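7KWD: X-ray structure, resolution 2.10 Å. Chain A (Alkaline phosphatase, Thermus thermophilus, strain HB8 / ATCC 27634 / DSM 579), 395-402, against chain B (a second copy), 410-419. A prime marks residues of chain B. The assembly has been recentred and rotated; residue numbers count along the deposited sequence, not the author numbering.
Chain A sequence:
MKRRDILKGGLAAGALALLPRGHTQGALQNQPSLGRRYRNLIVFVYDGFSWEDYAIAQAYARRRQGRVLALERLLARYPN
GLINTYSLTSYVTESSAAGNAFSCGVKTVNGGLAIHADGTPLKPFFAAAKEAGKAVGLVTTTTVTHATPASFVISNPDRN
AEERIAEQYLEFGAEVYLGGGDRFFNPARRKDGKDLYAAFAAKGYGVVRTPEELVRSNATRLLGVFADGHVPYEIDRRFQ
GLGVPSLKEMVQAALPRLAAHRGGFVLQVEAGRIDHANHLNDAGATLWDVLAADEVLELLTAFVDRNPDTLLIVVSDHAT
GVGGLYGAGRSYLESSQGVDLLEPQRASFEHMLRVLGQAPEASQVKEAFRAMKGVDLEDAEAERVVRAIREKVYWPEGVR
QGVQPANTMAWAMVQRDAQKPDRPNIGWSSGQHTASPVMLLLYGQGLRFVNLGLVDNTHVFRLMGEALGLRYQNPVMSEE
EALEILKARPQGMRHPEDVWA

Chain A (395-402) WPEGVRQG
Chain B 410-419: AWAMVQRDAQ

Residues 395-402 of chain A form an irregular loop, whereas in chain B, Ala410′ and Trp411′ belong to a helix that begins earlier, and the chain from Met413′ onward is loop or turn. Nearest CA pairs set the register: Pro396 CA to Trp411′ CA at 9.3 Å, Arg400 CA to Gln415′ CA at 6.5 Å and Val399 CA to Ala418′ CA at 5.9 Å. No direct hydrogen bond crosses; 457 Å² is buried, summed over both sides.

Trp395 (chi1 t) stays out of reach, joined by a cis peptide to Pro396 (phi/psi -72/-22, C-gamma endo), whose CG lies 3.9 Å from CH2 of Trp411′, an apolar contact.

Glu397 is extended (-171/-175), with chi1 and chi2 both p. This folds the Glu397 carboxylate back onto the amides that follow: OE1 accepts from Val399 N at 2.7 Å and Arg400 N at 2.9 Å, and OE2 from Gln401 N at 2.8 Å. Glu397 CG meets the Trp411′ ring edge, 3.6 Å from CZ3. One water bridges the chains, donating to Glu397 OE1 (2.8 Å) and Gln415′ O (2.7 Å), which are themselves 4.3 Å apart.

After Gly398 (-138/19), Val399 (-108/-61, chi1 t) points toward chain B. Val399 CG1 packs 3.4 Å from CD of Gln415′, and Val399 CG2 lies 4.3 Å from Ala418′ CB. Gln415′ (chi1 and chi2 t) is anchored by its NE2 donating to Asp417′ O at 2.9 Å.

Arg400 (-57/-45) extends with chi1 to chi3 all t. Its guanidinium lies flat on Trp411′ (chi1 -90°, chi2 108°), with planes at 20°. Arg400 CZ sits 3.7 Å from the centroid of the Trp411′ six-membered ring, 28° off its normal, which supports cation-pi attraction. Nearer the backbone, Arg400 CB touches Val414′ CG2 at 3.7 Å.

Gln401 (-97/78, chi1 and chi2 m) brings CG to 4.2 Å from Trp411′ CH2, at the ring edge. Gly402 (-86/5) makes no cross-chain contact.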

# COMPACT_ATOMS: atom_id res chain seq x y z
N TRP A 395 8.77 -0.51 -24.10
CA TRP A 395 7.34 -0.32 -24.25
C TRP A 395 6.61 -0.57 -22.94
O TRP A 395 6.88 -1.56 -22.25
CB TRP A 395 6.78 -1.27 -25.33
CG TRP A 395 5.46 -0.84 -25.80
CD1 TRP A 395 5.19 0.11 -26.75
CD2 TRP A 395 4.19 -1.31 -25.34
NE1 TRP A 395 3.83 0.25 -26.90
CE2 TRP A 395 3.20 -0.62 -26.06
CE3 TRP A 395 3.80 -2.26 -24.40
CZ2 TRP A 395 1.84 -0.85 -25.86
CZ3 TRP A 395 2.46 -2.49 -24.21
CH2 TRP A 395 1.50 -1.80 -24.93
N PRO A 396 5.65 0.30 -22.59
CA PRO A 396 5.25 1.50 -23.33
C PRO A 396 6.26 2.63 -23.27
O PRO A 396 6.25 3.53 -24.11
CB PRO A 396 3.95 1.92 -22.63
CG PRO A 396 4.02 1.30 -21.30
CD PRO A 396 4.71 -0.01 -21.51
N GLU A 397 7.12 2.61 -22.26
CA GLU A 397 8.12 3.66 -22.10
C GLU A 397 9.08 3.22 -21.01
O GLU A 397 9.02 2.08 -20.52
CB GLU A 397 7.48 5.01 -21.81
CG GLU A 397 6.52 5.06 -20.63
CD GLU A 397 7.26 5.16 -19.32
OE1 GLU A 397 8.02 6.15 -19.12
OE2 GLU A 397 7.13 4.22 -18.54
N GLY A 398 10.01 4.10 -20.66
CA GLY A 398 11.11 3.68 -19.82
C GLY A 398 11.48 4.67 -18.74
O GLY A 398 12.58 4.59 -18.18
N VAL A 399 10.57 5.59 -18.40
CA VAL A 399 10.79 6.53 -17.31
C VAL A 399 9.91 6.21 -16.11
O VAL A 399 10.40 5.98 -15.01
CB VAL A 399 10.56 7.99 -17.79
CG1 VAL A 399 10.73 8.98 -16.64
CG2 VAL A 399 11.55 8.28 -18.92
N ARG A 400 8.60 6.24 -16.29
CA ARG A 400 7.72 5.66 -15.28
C ARG A 400 8.09 4.21 -15.05
O ARG A 400 8.25 3.76 -13.91
CB ARG A 400 6.27 5.81 -15.71
CG ARG A 400 5.29 4.96 -14.93
CD ARG A 400 3.91 5.54 -15.07
NE ARG A 400 2.91 4.50 -14.89
CZ ARG A 400 1.61 4.70 -15.03
NH1 ARG A 400 1.17 5.90 -15.38
NH2 ARG A 400 0.76 3.69 -14.85
N GLN A 401 8.30 3.48 -16.15
CA GLN A 401 8.74 2.09 -16.09
C GLN A 401 10.26 2.06 -16.28
O GLN A 401 10.78 1.69 -17.34
CB GLN A 401 8.00 1.27 -17.13
CG GLN A 401 6.46 1.27 -16.99
CD GLN A 401 5.91 0.28 -15.95
OE1 GLN A 401 4.70 0.10 -15.84
NE2 GLN A 401 6.81 -0.36 -15.19
N GLY A 402 10.99 2.40 -15.23
CA GLY A 402 12.39 2.74 -15.32
C GLY A 402 13.38 1.59 -15.26
O GLY A 402 14.59 1.83 -15.23
N ALA B 410 -3.95 9.79 -18.46
CA ALA B 410 -2.88 9.75 -17.48
C ALA B 410 -1.56 9.41 -18.15
O ALA B 410 -0.53 10.05 -17.92
CB ALA B 410 -3.21 8.74 -16.39
N TRP B 411 -1.56 8.38 -18.99
CA TRP B 411 -0.35 7.99 -19.68
C TRP B 411 0.12 9.07 -20.67
O TRP B 411 1.33 9.24 -20.87
CB TRP B 411 -0.59 6.66 -20.37
CG TRP B 411 -0.27 5.48 -19.54
CD1 TRP B 411 -1.16 4.62 -18.97
CD2 TRP B 411 1.02 4.99 -19.19
NE1 TRP B 411 -0.51 3.63 -18.31
CE2 TRP B 411 0.83 3.84 -18.41
CE3 TRP B 411 2.32 5.43 -19.45
CZ2 TRP B 411 1.90 3.10 -17.89
CZ3 TRP B 411 3.37 4.70 -18.93
CH2 TRP B 411 3.16 3.54 -18.17
N ALA B 412 -0.81 9.84 -21.23
CA ALA B 412 -0.42 10.94 -22.12
C ALA B 412 0.39 12.01 -21.41
O ALA B 412 1.17 12.73 -22.05
CB ALA B 412 -1.67 11.58 -22.72
N MET B 413 0.20 12.17 -20.09
CA MET B 413 0.95 13.14 -19.32
C MET B 413 1.98 12.47 -18.42
O MET B 413 2.32 12.99 -17.37
CB MET B 413 0.01 14.04 -18.52
CG MET B 413 -0.88 13.32 -17.54
SD MET B 413 -1.86 14.49 -16.57
CE MET B 413 -0.65 15.19 -15.50
N VAL B 414 2.50 11.32 -18.85
CA VAL B 414 3.54 10.64 -18.09
C VAL B 414 4.81 11.47 -18.02
O VAL B 414 5.07 12.34 -18.86
CB VAL B 414 3.84 9.27 -18.72
CG1 VAL B 414 4.56 9.44 -20.07
CG2 VAL B 414 4.66 8.39 -17.78
N GLN B 415 5.62 11.19 -16.99
CA GLN B 415 6.91 11.87 -16.84
C GLN B 415 7.80 11.52 -18.03
O GLN B 415 7.91 10.35 -18.43
CB GLN B 415 7.58 11.45 -15.53
CG GLN B 415 9.05 11.88 -15.34
CD GLN B 415 9.75 11.14 -14.20
OE1 GLN B 415 9.15 10.31 -13.52
NE2 GLN B 415 11.03 11.42 -14.01
N ARG B 416 8.45 12.54 -18.59
CA ARG B 416 9.38 12.34 -19.70
C ARG B 416 10.83 12.65 -19.36
O ARG B 416 11.72 11.98 -19.84
CB ARG B 416 8.96 13.22 -20.89
CG ARG B 416 7.67 12.79 -21.57
CD ARG B 416 7.20 13.88 -22.54
NE ARG B 416 7.19 15.19 -21.88
CZ ARG B 416 7.20 16.37 -22.52
NH1 ARG B 416 7.23 16.42 -23.84
NH2 ARG B 416 7.16 17.50 -21.82
N ASP B 417 11.09 13.64 -18.52
CA ASP B 417 12.45 13.95 -18.11
C ASP B 417 12.87 13.04 -16.96
O ASP B 417 12.45 13.22 -15.82
CB ASP B 417 12.53 15.42 -17.71
CG ASP B 417 13.95 15.88 -17.41
OD1 ASP B 417 14.81 15.06 -17.04
OD2 ASP B 417 14.17 17.11 -17.52
N ALA B 418 13.77 12.10 -17.25
CA ALA B 418 14.24 11.16 -16.26
C ALA B 418 15.20 11.78 -15.25
O ALA B 418 15.38 11.23 -14.17
CB ALA B 418 14.92 10.00 -16.97
N GLN B 419 15.79 12.92 -15.56
CA GLN B 419 16.68 13.54 -14.59
C GLN B 419 15.89 14.31 -13.54
O GLN B 419 16.26 14.31 -12.36
CB GLN B 419 17.68 14.47 -15.30
CG GLN B 419 18.99 13.78 -15.69
CD GLN B 419 18.98 13.25 -17.12
OE1 GLN B 419 17.94 12.84 -17.64
NE2 GLN B 419 20.15 13.26 -17.76
O HOH W 1 8.02 8.57 -20.44